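Carbonic anhydrase (Porphyridium purpureum, PDB 1DDZ) probably catalyses the reversible hydration of carbon dioxide to hydrogencarbonate, as a zinc-dependent carbonic anhydrase of the beta class. Local coordinates at residues Leu85-Pro88 against Ala89-Phe93; Tyr115-Tyr119 against Leu120-His124; Gly146-Asp149 against Asn150-His154. One frame throughout, in Å; residues are numbered along the deposited sequence.

Contact 1: Leu85-Pro88 against Ala89-Phe93; sequences LDLP and AGEVF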
ATOM      1  N   LEU A  85     -24.078 -16.837   4.726  1.00 13.98           N
ATOM      2  CA  LEU A  85     -24.296 -16.861   6.165  1.00 14.18           C
ATOM      3  C   LEU A  85     -25.782 -16.882   6.537  1.00 14.83           C
ATOM      4  O   LEU A  85     -26.120 -16.871   7.713  1.00 14.82           O
ATOM      5  CB  LEU A  85     -23.618 -15.658   6.835  1.00 13.15           C
ATOM      6  CG  LEU A  85     -22.088 -15.650   6.879  1.00 11.56           C
ATOM      7  CD1 LEU A  85     -21.575 -14.378   7.541  1.00  8.08           C
ATOM      8  CD2 LEU A  85     -21.606 -16.866   7.643  1.00  7.00           C
ATOM      9  N   ASP A  86     -26.657 -16.930   5.541  1.00 17.89           N
ATOM     10  CA  ASP A  86     -28.106 -16.916   5.767  1.00 22.08           C
ATOM     11  C   ASP A  86     -28.495 -15.672   6.575  1.00 24.02           C
ATOM     12  O   ASP A  86     -29.264 -15.757   7.536  1.00 25.86           O
ATOM     13  CB  ASP A  86     -28.552 -18.180   6.508  1.00 21.55           C
ATOM     14  CG  ASP A  86     -30.037 -18.450   6.366  1.00 26.79           C
ATOM     15  OD1 ASP A  86     -30.620 -18.069   5.324  1.00 33.70           O
ATOM     16  OD2 ASP A  86     -30.622 -19.064   7.283  1.00 27.38           O
ATOM     17  N   LEU A  87     -27.936 -14.523   6.192  1.00 24.99           N
ATOM     18  CA  LEU A  87     -28.193 -13.237   6.862  1.00 24.76           C
ATOM     19  C   LEU A  87     -28.718 -12.190   5.889  1.00 25.69           C
ATOM     20  O   LEU A  87     -28.462 -12.255   4.681  1.00 27.45           O
ATOM     21  CB  LEU A  87     -26.911 -12.670   7.494  1.00 16.32           C
ATOM     22  CG  LEU A  87     -26.401 -13.250   8.803  1.00 18.28           C
ATOM     23  CD1 LEU A  87     -25.095 -12.547   9.183  1.00 16.86           C
ATOM     24  CD2 LEU A  87     -27.456 -13.078   9.890  1.00 14.25           C
ATOM     25  N   PRO A  88     -29.481 -11.214   6.404  1.00 28.07           N
ATOM     26  CA  PRO A  88     -30.028 -10.138   5.570  1.00 25.43           C
ATOM     27  C   PRO A  88     -28.870  -9.310   4.976  1.00 22.56           C
ATOM     28  O   PRO A  88     -27.786  -9.220   5.564  1.00 21.94           O
ATOM     29  CB  PRO A  88     -30.820  -9.304   6.589  1.00 28.16           C
ATOM     30  CG  PRO A  88     -31.277 -10.343   7.585  1.00 26.55           C
ATOM     31  CD  PRO A  88     -30.036 -11.161   7.775  1.00 27.34           C
ATOM     32  N   ALA A  89     -29.085  -8.745   3.799  1.00 23.59           N
ATOM     33  CA  ALA A  89     -28.074  -7.919   3.164  1.00 24.47           C
ATOM     34  C   ALA A  89     -27.737  -6.808   4.166  1.00 26.55           C
ATOM     35  O   ALA A  89     -28.562  -6.461   5.020  1.00 30.67           O
ATOM     36  CB  ALA A  89     -28.640  -7.337   1.887  1.00 26.02           C
ATOM     37  N   GLY A  90     -26.505  -6.321   4.150  1.00 21.35           N
ATOM     38  CA  GLY A  90     -26.142  -5.277   5.081  1.00 14.87           C
ATOM     39  C   GLY A  90     -25.825  -5.789   6.465  1.00 13.66           C
ATOM     40  O   GLY A  90     -25.300  -5.064   7.309  1.00 11.96           O
ATOM     41  N   GLU A  91     -26.159  -7.034   6.750  1.00 13.10           N
ATOM     42  CA  GLU A  91     -25.812  -7.537   8.067  1.00 18.24           C
ATOM     43  C   GLU A  91     -24.367  -8.031   8.102  1.00 18.60           C
ATOM     44  O   GLU A  91     -23.840  -8.394   9.151  1.00 22.13           O
ATOM     45  CB  GLU A  91     -26.793  -8.587   8.549  1.00 15.67           C
ATOM     46  CG  GLU A  91     -27.360  -8.221   9.901  1.00 25.26           C
ATOM     47  CD  GLU A  91     -28.865  -8.301   9.938  1.00 26.36           C
ATOM     48  OE1 GLU A  91     -29.371  -9.226  10.589  1.00 29.26           O
ATOM     49  OE2 GLU A  91     -29.536  -7.447   9.324  1.00 31.47           O
ATOM     50  N   VAL A  92     -23.709  -7.982   6.952  1.00 17.42           N
ATOM     51  CA  VAL A  92     -22.315  -8.374   6.851  1.00 14.34           C
ATOM     52  C   VAL A  92     -21.536  -7.246   6.182  1.00 13.69           C
ATOM     53  O   VAL A  92     -21.892  -6.821   5.105  1.00 15.41           O
ATOM     54  CB  VAL A  92     -22.144  -9.636   6.008  1.00 11.35           C
ATOM     55  CG1 VAL A  92     -20.673 -10.079   6.023  1.00 14.56           C
ATOM     56  CG2 VAL A  92     -23.027 -10.748   6.554  1.00 15.13           C
ATOM     57  N   PHE A  93     -20.492  -6.760   6.851  1.00 12.52           N
ATOM     58  CA  PHE A  93     -19.618  -5.700   6.331  1.00 12.38           C
ATOM     59  C   PHE A  93     -18.603  -6.421   5.426  1.00 14.52           C
ATOM     60  O   PHE A  93     -17.819  -7.235   5.904  1.00 12.79           O
ATOM     61  CB  PHE A  93     -18.908  -5.041   7.500  1.00 14.03           C
ATOM     62  CG  PHE A  93     -18.352  -3.695   7.195  1.00 14.92           C
ATOM     63  CD1 PHE A  93     -19.194  -2.647   6.846  1.00  9.93           C
ATOM     64  CD2 PHE A  93     -16.981  -3.458   7.292  1.00 15.53           C
ATOM     65  CE1 PHE A  93     -18.672  -1.393   6.602  1.00 13.70           C
ATOM     66  CE2 PHE A  93     -16.461  -2.198   7.048  1.00 14.02           C
ATOM     67  CZ  PHE A  93     -17.303  -1.170   6.705  1.00 13.66           C
TER
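Pro88 and Glu91 are the first and fourth residues of a type II beta turn, closed by a hydrogen bond from Glu91 N to Pro88 O (3.0 Å, 153° at the hydrogen). Gly90 holds the third position with a phi of 80°, where a side chain would collide with the carbonyl oxygen of Ala89. Glu91 bends at its second torsion and brings its carboxylate against the proline ring: OE1 lies 3.5 Å from Pro88 CD, and OE2 lies 3.5 Å from Pro88 CB. The carboxylate therefore lies alongside the ring, spanning it from CD to CB. Just beyond the turn, the CG2 methyl of Val92 receives two leucine tips, Leu87 CD1 at 3.8 Å and Leu85 CD1 at 4.0 Å, with each leucine side chain crossing the valine at about a right angle. This small apolar cluster rests on strand 69-74, where Leu85 and Val92 meet Trp71 and Leu87 meets Tyr69. Further out, a Schellman motif with Asp86 at positive phi ends helix 81-84. From that helix Asn82 ND2 donates a hydrogen bond to Leu87 O.

Contact 2: Tyr115-Tyr119 against Leu120-His124; sequences YAVQY and LKVKH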
ATOM      1  N   TYR A 115     -12.256   0.121  10.744  1.00 13.50           N
ATOM      2  CA  TYR A 115     -13.606   0.676  10.733  1.00 13.81           C
ATOM      3  C   TYR A 115     -14.551  -0.368  11.345  1.00 16.71           C
ATOM      4  O   TYR A 115     -15.297  -0.064  12.275  1.00 16.21           O
ATOM      5  CB  TYR A 115     -14.041   1.016   9.300  1.00 11.10           C
ATOM      6  CG  TYR A 115     -15.356   1.747   9.221  1.00 11.40           C
ATOM      7  CD1 TYR A 115     -15.419   3.130   9.412  1.00 11.41           C
ATOM      8  CD2 TYR A 115     -16.538   1.064   8.940  1.00 11.08           C
ATOM      9  CE1 TYR A 115     -16.631   3.823   9.321  1.00 17.09           C
ATOM     10  CE2 TYR A 115     -17.760   1.738   8.846  1.00 15.31           C
ATOM     11  CZ  TYR A 115     -17.802   3.124   9.038  1.00 19.90           C
ATOM     12  OH  TYR A 115     -19.000   3.810   8.948  1.00 18.79           O
ATOM     13  N   ALA A 116     -14.478  -1.605  10.860  1.00 15.26           N
ATOM     14  CA  ALA A 116     -15.313  -2.693  11.363  1.00 13.87           C
ATOM     15  C   ALA A 116     -15.130  -2.915  12.868  1.00 17.27           C
ATOM     16  O   ALA A 116     -16.107  -3.057  13.609  1.00 15.91           O
ATOM     17  CB  ALA A 116     -15.002  -4.001  10.604  1.00 13.84           C
ATOM     18  N   VAL A 117     -13.884  -2.919  13.328  1.00 19.66           N
ATOM     19  CA  VAL A 117     -13.588  -3.151  14.744  1.00 17.60           C
ATOM     20  C   VAL A 117     -13.822  -1.961  15.686  1.00 18.80           C
ATOM     21  O   VAL A 117     -14.445  -2.117  16.733  1.00 19.94           O
ATOM     22  CB  VAL A 117     -12.140  -3.701  14.915  1.00 17.50           C
ATOM     23  CG1 VAL A 117     -11.794  -3.872  16.401  1.00 11.64           C
ATOM     24  CG2 VAL A 117     -11.998  -5.047  14.160  1.00 14.46           C
ATOM     25  N   GLN A 118     -13.307  -0.790  15.339  1.00 20.33           N
ATOM     26  CA  GLN A 118     -13.471   0.384  16.187  1.00 22.04           C
ATOM     27  C   GLN A 118     -14.761   1.155  15.940  1.00 23.05           C
ATOM     28  O   GLN A 118     -15.396   1.595  16.883  1.00 23.58           O
ATOM     29  CB  GLN A 118     -12.283   1.347  16.062  1.00 21.67           C
ATOM     30  CG  GLN A 118     -11.099   1.099  17.006  1.00 26.99           C
ATOM     31  CD  GLN A 118      -9.953   0.397  16.295  1.00 34.06           C
ATOM     32  OE1 GLN A 118     -10.183  -0.385  15.377  1.00 43.59           O
ATOM     33  NE2 GLN A 118      -8.721   0.713  16.667  1.00 29.92           N
ATOM     34  N   TYR A 119     -15.121   1.394  14.686  1.00 22.51           N
ATOM     35  CA  TYR A 119     -16.345   2.131  14.428  1.00 21.62           C
ATOM     36  C   TYR A 119     -17.572   1.237  14.642  1.00 23.05           C
ATOM     37  O   TYR A 119     -18.415   1.521  15.478  1.00 27.36           O
ATOM     38  CB  TYR A 119     -16.357   2.704  13.005  1.00 20.82           C
ATOM     39  CG  TYR A 119     -15.612   4.023  12.797  1.00 23.06           C
ATOM     40  CD1 TYR A 119     -14.230   4.058  12.601  1.00 25.13           C
ATOM     41  CD2 TYR A 119     -16.298   5.244  12.799  1.00 24.45           C
ATOM     42  CE1 TYR A 119     -13.542   5.287  12.414  1.00 20.48           C
ATOM     43  CE2 TYR A 119     -15.614   6.496  12.614  1.00 23.38           C
ATOM     44  CZ  TYR A 119     -14.225   6.502  12.430  1.00 22.16           C
ATOM     45  OH  TYR A 119     -13.437   7.655  12.356  1.00 19.57           O
ATOM     46  N   LEU A 120     -17.645   0.124  13.921  1.00 25.25           N
ATOM     47  CA  LEU A 120     -18.798  -0.770  14.013  1.00 20.50           C
ATOM     48  C   LEU A 120     -18.842  -1.732  15.195  1.00 20.05           C
ATOM     49  O   LEU A 120     -19.891  -2.289  15.501  1.00 19.62           O
ATOM     50  CB  LEU A 120     -18.965  -1.547  12.703  1.00 18.83           C
ATOM     51  CG  LEU A 120     -19.104  -0.657  11.464  1.00 21.83           C
ATOM     52  CD1 LEU A 120     -19.347  -1.484  10.225  1.00 12.29           C
ATOM     53  CD2 LEU A 120     -20.261   0.305  11.677  1.00 21.24           C
ATOM     54  N   LYS A 121     -17.722  -1.926  15.878  1.00 21.04           N
ATOM     55  CA  LYS A 121     -17.706  -2.858  16.999  1.00 18.87           C
ATOM     56  C   LYS A 121     -18.176  -4.238  16.536  1.00 18.46           C
ATOM     57  O   LYS A 121     -18.996  -4.890  17.169  1.00 18.96           O
ATOM     58  CB  LYS A 121     -18.560  -2.330  18.154  1.00 23.14           C
ATOM     59  CG  LYS A 121     -18.039  -1.020  18.739  1.00 25.73           C
ATOM     60  CD  LYS A 121     -16.597  -1.211  19.114  1.00 35.38           C
ATOM     61  CE  LYS A 121     -15.968   0.041  19.683  1.00 41.42           C
ATOM     62  NZ  LYS A 121     -14.554  -0.271  20.087  1.00 45.16           N
ATOM     63  N   VAL A 122     -17.629  -4.666  15.405  1.00 17.37           N
ATOM     64  CA  VAL A 122     -17.936  -5.961  14.812  1.00 17.00           C
ATOM     65  C   VAL A 122     -17.467  -7.060  15.792  1.00 15.76           C
ATOM     66  O   VAL A 122     -16.428  -6.918  16.415  1.00 16.53           O
ATOM     67  CB  VAL A 122     -17.231  -6.046  13.425  1.00 16.67           C
ATOM     68  CG1 VAL A 122     -15.986  -6.859  13.477  1.00 12.21           C
ATOM     69  CG2 VAL A 122     -18.173  -6.502  12.385  1.00 18.41           C
ATOM     70  N   LYS A 123     -18.228  -8.140  15.938  1.00 16.03           N
ATOM     71  CA  LYS A 123     -17.836  -9.193  16.863  1.00 17.02           C
ATOM     72  C   LYS A 123     -17.087 -10.369  16.242  1.00 17.11           C
ATOM     73  O   LYS A 123     -16.356 -11.089  16.913  1.00 16.02           O
ATOM     74  CB  LYS A 123     -19.065  -9.735  17.613  1.00 21.07           C
ATOM     75  CG  LYS A 123     -19.667  -8.780  18.636  1.00 28.76           C
ATOM     76  CD  LYS A 123     -18.628  -8.264  19.633  1.00 35.23           C
ATOM     77  CE  LYS A 123     -19.156  -7.046  20.409  1.00 43.54           C
ATOM     78  NZ  LYS A 123     -18.087  -6.215  21.065  1.00 41.66           N
ATOM     79  N   HIS A 124     -17.312 -10.605  14.962  1.00 17.95           N
ATOM     80  CA  HIS A 124     -16.683 -11.726  14.301  1.00 15.57           C
ATOM     81  C   HIS A 124     -16.159 -11.275  12.966  1.00 16.58           C
ATOM     82  O   HIS A 124     -16.825 -10.511  12.276  1.00 17.91           O
ATOM     83  CB  HIS A 124     -17.707 -12.829  14.078  1.00 16.04           C
ATOM     84  CG  HIS A 124     -18.403 -13.268  15.327  1.00 20.54           C
ATOM     85  ND1 HIS A 124     -19.713 -12.936  15.607  1.00 21.15           N
ATOM     86  CD2 HIS A 124     -17.957 -13.972  16.395  1.00 18.04           C
ATOM     87  CE1 HIS A 124     -20.036 -13.407  16.801  1.00 21.61           C
ATOM     88  NE2 HIS A 124     -18.987 -14.035  17.299  1.00 19.86           N
TER
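The Tyr115 ring meets Leu120 obliquely, with its CE2 3.8 Å from Leu120 CG, while the CB of Tyr119 lies over one face, offset toward the rim. The two tyrosines overlap further, since Tyr115 CE1 stands 3.6 Å above the plane of the Tyr119 ring, again near its rim. The hydroxyl of Tyr119 is held by Asp403 OD1. The Tyr115 ring reaches Leu120 because its CG is anti to the backbone N (chi1 -173°). Replacing Leu120 with an alanine would probably open a gap beside Tyr115 CE2 and leave the ring with less to hold its rotation.

The backbone around these rings is the end of a helix that widens into a pi-type turn. Leu120 N reaches back five residues to Tyr115 O (2.9 Å), nearly along the C=O axis; the shorter-range bond from Tyr119 N to the same oxygen is weak. Lys121 then leaves the helix with a phi of 56°, and Val122 N reaches back six residues to Ala116 O (2.9 Å, 162° at the hydrogen). That bond sets Val122 CB 4.1 Å from Ala116 CB, and both side chains rest on Leu70 of strand 69-74. The Lys121 chain bends at its second torsion back over the last turn, with its CD 3.3 Å from Val117 O and its CE 3.3 Å from Gln118 O. This helix end belongs to a beta-alpha-beta crossover: helix 107-119 joins the parallel strands 92-97 and 124-130, with strand 69-74 between them in the sheet.

Contact 3: Gly146-Asp149 against Asn150-His154; sequences GLID and NWLRH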
ATOM      1  N   GLY A 146       2.445  -8.398 -15.056  1.00 10.71           N
ATOM      2  CA  GLY A 146       2.549  -6.977 -14.784  1.00 10.23           C
ATOM      3  C   GLY A 146       2.183  -6.557 -13.365  1.00 15.60           C
ATOM      4  O   GLY A 146       2.464  -7.272 -12.390  1.00 15.58           O
ATOM      5  N   LEU A 147       1.528  -5.400 -13.250  1.00 10.69           N
ATOM      6  CA  LEU A 147       1.093  -4.830 -11.964  1.00 11.00           C
ATOM      7  C   LEU A 147       0.585  -5.877 -10.966  1.00  9.30           C
ATOM      8  O   LEU A 147       1.083  -5.970  -9.843  1.00  8.48           O
ATOM      9  CB  LEU A 147      -0.012  -3.794 -12.210  1.00 10.13           C
ATOM     10  CG  LEU A 147      -0.777  -2.930 -11.170  1.00 17.39           C
ATOM     11  CD1 LEU A 147      -1.479  -3.719 -10.083  1.00  8.38           C
ATOM     12  CD2 LEU A 147       0.130  -1.926 -10.563  1.00 20.63           C
ATOM     13  N   ILE A 148      -0.439  -6.620 -11.362  1.00  9.35           N
ATOM     14  CA  ILE A 148      -1.032  -7.613 -10.489  1.00 10.67           C
ATOM     15  C   ILE A 148      -0.105  -8.736  -9.998  1.00 14.56           C
ATOM     16  O   ILE A 148      -0.382  -9.345  -8.958  1.00 14.18           O
ATOM     17  CB  ILE A 148      -2.293  -8.213 -11.115  1.00 11.87           C
ATOM     18  CG1 ILE A 148      -3.070  -8.988 -10.048  1.00  7.00           C
ATOM     19  CG2 ILE A 148      -1.924  -9.088 -12.306  1.00 11.25           C
ATOM     20  CD1 ILE A 148      -4.415  -9.397 -10.490  1.00 10.52           C
ATOM     21  N   ASP A 149       0.992  -9.006 -10.706  1.00 10.81           N
ATOM     22  CA  ASP A 149       1.896 -10.067 -10.261  1.00  8.89           C
ATOM     23  C   ASP A 149       2.546  -9.701  -8.928  1.00  9.94           C
ATOM     24  O   ASP A 149       2.893 -10.577  -8.131  1.00 10.76           O
ATOM     25  CB  ASP A 149       2.967 -10.337 -11.314  1.00 10.37           C
ATOM     26  CG  ASP A 149       2.732 -11.617 -12.054  1.00 11.53           C
ATOM     27  OD1 ASP A 149       1.874 -12.420 -11.623  1.00 15.04           O
ATOM     28  OD2 ASP A 149       3.412 -11.839 -13.071  1.00 15.05           O
ATOM     29  N   ASN A 150       2.654  -8.396  -8.657  1.00  9.41           N
ATOM     30  CA  ASN A 150       3.239  -7.909  -7.403  1.00  7.00           C
ATOM     31  C   ASN A 150       2.273  -8.191  -6.246  1.00  7.23           C
ATOM     32  O   ASN A 150       2.675  -8.480  -5.124  1.00  7.78           O
ATOM     33  CB  ASN A 150       3.557  -6.424  -7.518  1.00  8.68           C
ATOM     34  CG  ASN A 150       4.547  -6.121  -8.638  1.00 11.34           C
ATOM     35  OD1 ASN A 150       5.718  -6.485  -8.571  1.00 14.75           O
ATOM     36  ND2 ASN A 150       4.073  -5.451  -9.676  1.00  7.00           N
ATOM     37  N   TRP A 151       0.979  -8.161  -6.541  1.00 11.14           N
ATOM     38  CA  TRP A 151      -0.038  -8.467  -5.545  1.00 11.53           C
ATOM     39  C   TRP A 151       0.063  -9.980  -5.305  1.00 11.03           C
ATOM     40  O   TRP A 151       0.139 -10.443  -4.170  1.00 12.54           O
ATOM     41  CB  TRP A 151      -1.432  -8.122  -6.100  1.00 10.24           C
ATOM     42  CG  TRP A 151      -2.557  -8.343  -5.124  1.00 11.50           C
ATOM     43  CD1 TRP A 151      -3.402  -9.413  -5.073  1.00  9.29           C
ATOM     44  CD2 TRP A 151      -2.960  -7.458  -4.066  1.00  7.49           C
ATOM     45  NE1 TRP A 151      -4.305  -9.251  -4.047  1.00  9.12           N
ATOM     46  CE2 TRP A 151      -4.059  -8.061  -3.416  1.00  8.94           C
ATOM     47  CE3 TRP A 151      -2.499  -6.213  -3.609  1.00  7.73           C
ATOM     48  CZ2 TRP A 151      -4.710  -7.459  -2.333  1.00  8.89           C
ATOM     49  CZ3 TRP A 151      -3.145  -5.617  -2.532  1.00 11.74           C
ATOM     50  CH2 TRP A 151      -4.239  -6.243  -1.908  1.00  9.13           C
ATOM     51  N   LEU A 152       0.087 -10.739  -6.399  1.00 15.10           N
ATOM     52  CA  LEU A 152       0.163 -12.199  -6.363  1.00 14.35           C
ATOM     53  C   LEU A 152       1.420 -12.804  -5.741  1.00 13.99           C
ATOM     54  O   LEU A 152       1.421 -13.996  -5.436  1.00 13.98           O
ATOM     55  CB  LEU A 152      -0.087 -12.783  -7.749  1.00 13.02           C
ATOM     56  CG  LEU A 152      -1.450 -12.396  -8.333  1.00  8.61           C
ATOM     57  CD1 LEU A 152      -1.608 -13.000  -9.691  1.00  7.00           C
ATOM     58  CD2 LEU A 152      -2.559 -12.864  -7.415  1.00  9.50           C
ATOM     59  N   ARG A 153       2.472 -12.002  -5.548  1.00 12.90           N
ATOM     60  CA  ARG A 153       3.688 -12.487  -4.906  1.00 11.84           C
ATOM     61  C   ARG A 153       3.373 -12.941  -3.489  1.00 13.79           C
ATOM     62  O   ARG A 153       4.070 -13.775  -2.959  1.00 13.88           O
ATOM     63  CB  ARG A 153       4.771 -11.409  -4.822  1.00 14.25           C
ATOM     64  CG  ARG A 153       5.534 -11.115  -6.091  1.00 22.73           C
ATOM     65  CD  ARG A 153       5.963 -12.373  -6.822  1.00 29.85           C
ATOM     66  NE  ARG A 153       4.899 -12.862  -7.709  1.00 35.48           N
ATOM     67  CZ  ARG A 153       5.100 -13.408  -8.904  1.00 35.14           C
ATOM     68  NH1 ARG A 153       6.337 -13.542  -9.379  1.00 38.38           N
ATOM     69  NH2 ARG A 153       4.063 -13.832  -9.621  1.00 37.51           N
ATOM     70  N   HIS A 154       2.319 -12.397  -2.872  1.00 10.27           N
ATOM     71  CA  HIS A 154       1.958 -12.783  -1.517  1.00  8.35           C
ATOM     72  C   HIS A 154       1.435 -14.197  -1.463  1.00  8.73           C
ATOM     73  O   HIS A 154       1.689 -14.918  -0.508  1.00 12.37           O
ATOM     74  CB  HIS A 154       0.943 -11.807  -0.915  1.00  8.71           C
ATOM     75  CG  HIS A 154       1.512 -10.454  -0.650  1.00  7.00           C
ATOM     76  ND1 HIS A 154       2.311 -10.185   0.444  1.00  7.00           N
ATOM     77  CD2 HIS A 154       1.446  -9.303  -1.351  1.00  7.00           C
ATOM     78  CE1 HIS A 154       2.711  -8.931   0.396  1.00  7.00           C
ATOM     79  NE2 HIS A 154       2.197  -8.377  -0.684  1.00  7.00           N
TER
HETATM   80  O   HOH W   1       4.443 -14.467 -12.424  1.00 17.91           O
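Asp149 and Arg153, four residues apart in the first turns of helix 147-161, form a salt bridge between Asp149 OD1 and Arg153 NH2 at 3.3 Å. The carboxylate and guanidinium planes are 46° apart, so the two groups do not lie flat side by side. A water at the guanidinium edge, in its plane, accepts from Arg153 NH2 (2.9 Å) and is 2.9 Å from Asp149 OD2, to which it probably donates, although other acceptors compete for its protons. Asp149 OD2 also takes a hydrogen bond from Leu145 N, which ties the carboxylate to the chain just ahead of the helix. Arg153 bends at its second and third torsions, and this folding lays one guanidinium face against Asp149 CB.

Leu147 O is gripped twice from one side of its plane, by Asn150 N at 3.1 Å and Asn150 ND2 at 3.0 Å. With its CG beside the backbone N (chi1 -60°), the asparagine amide can share that carbonyl with its own main chain. The ND2 has a second partner, Ser195 OG of the second subunit, and His154 NE2 bonds Ser105 OG, also of the second subunit, so this helix face is part of the dimer interface. The Trp151 ring leads off from the turn, and its NE1 bonds Ile98 O; Trp151 CB lies 4.4 Å from Ile148 CG1. Leu152 N bonds Ile148 O (169° at the hydrogen), and Leu152 CG lies 4.1 Å from Ile148 CG1.

Overall arrangement
Contacts 1 and 2 have centres 15 Å apart and touch through Phe93: its CZ is 3.3 Å from Tyr115 CD2 and its CD1 is 3.6 Å from Leu120 CD1, with the planes of the Phe93 and Tyr115 rings inclined at about 20°. Contact 3 lies on the opposite side of the chain's centre, its own centre 31 Å from that of contact 1 and 29 Å from that of contact 2. The Tyr115 side chain comes within about 6 Å of a zinc ion and about 4 Å from the Asp330 side chain, one of the ligands with Cys328, His384 and Cys387. Contact 3 instead has the Leu152 side chain about 8 Å from that of Cys133, a ligand of the other zinc site.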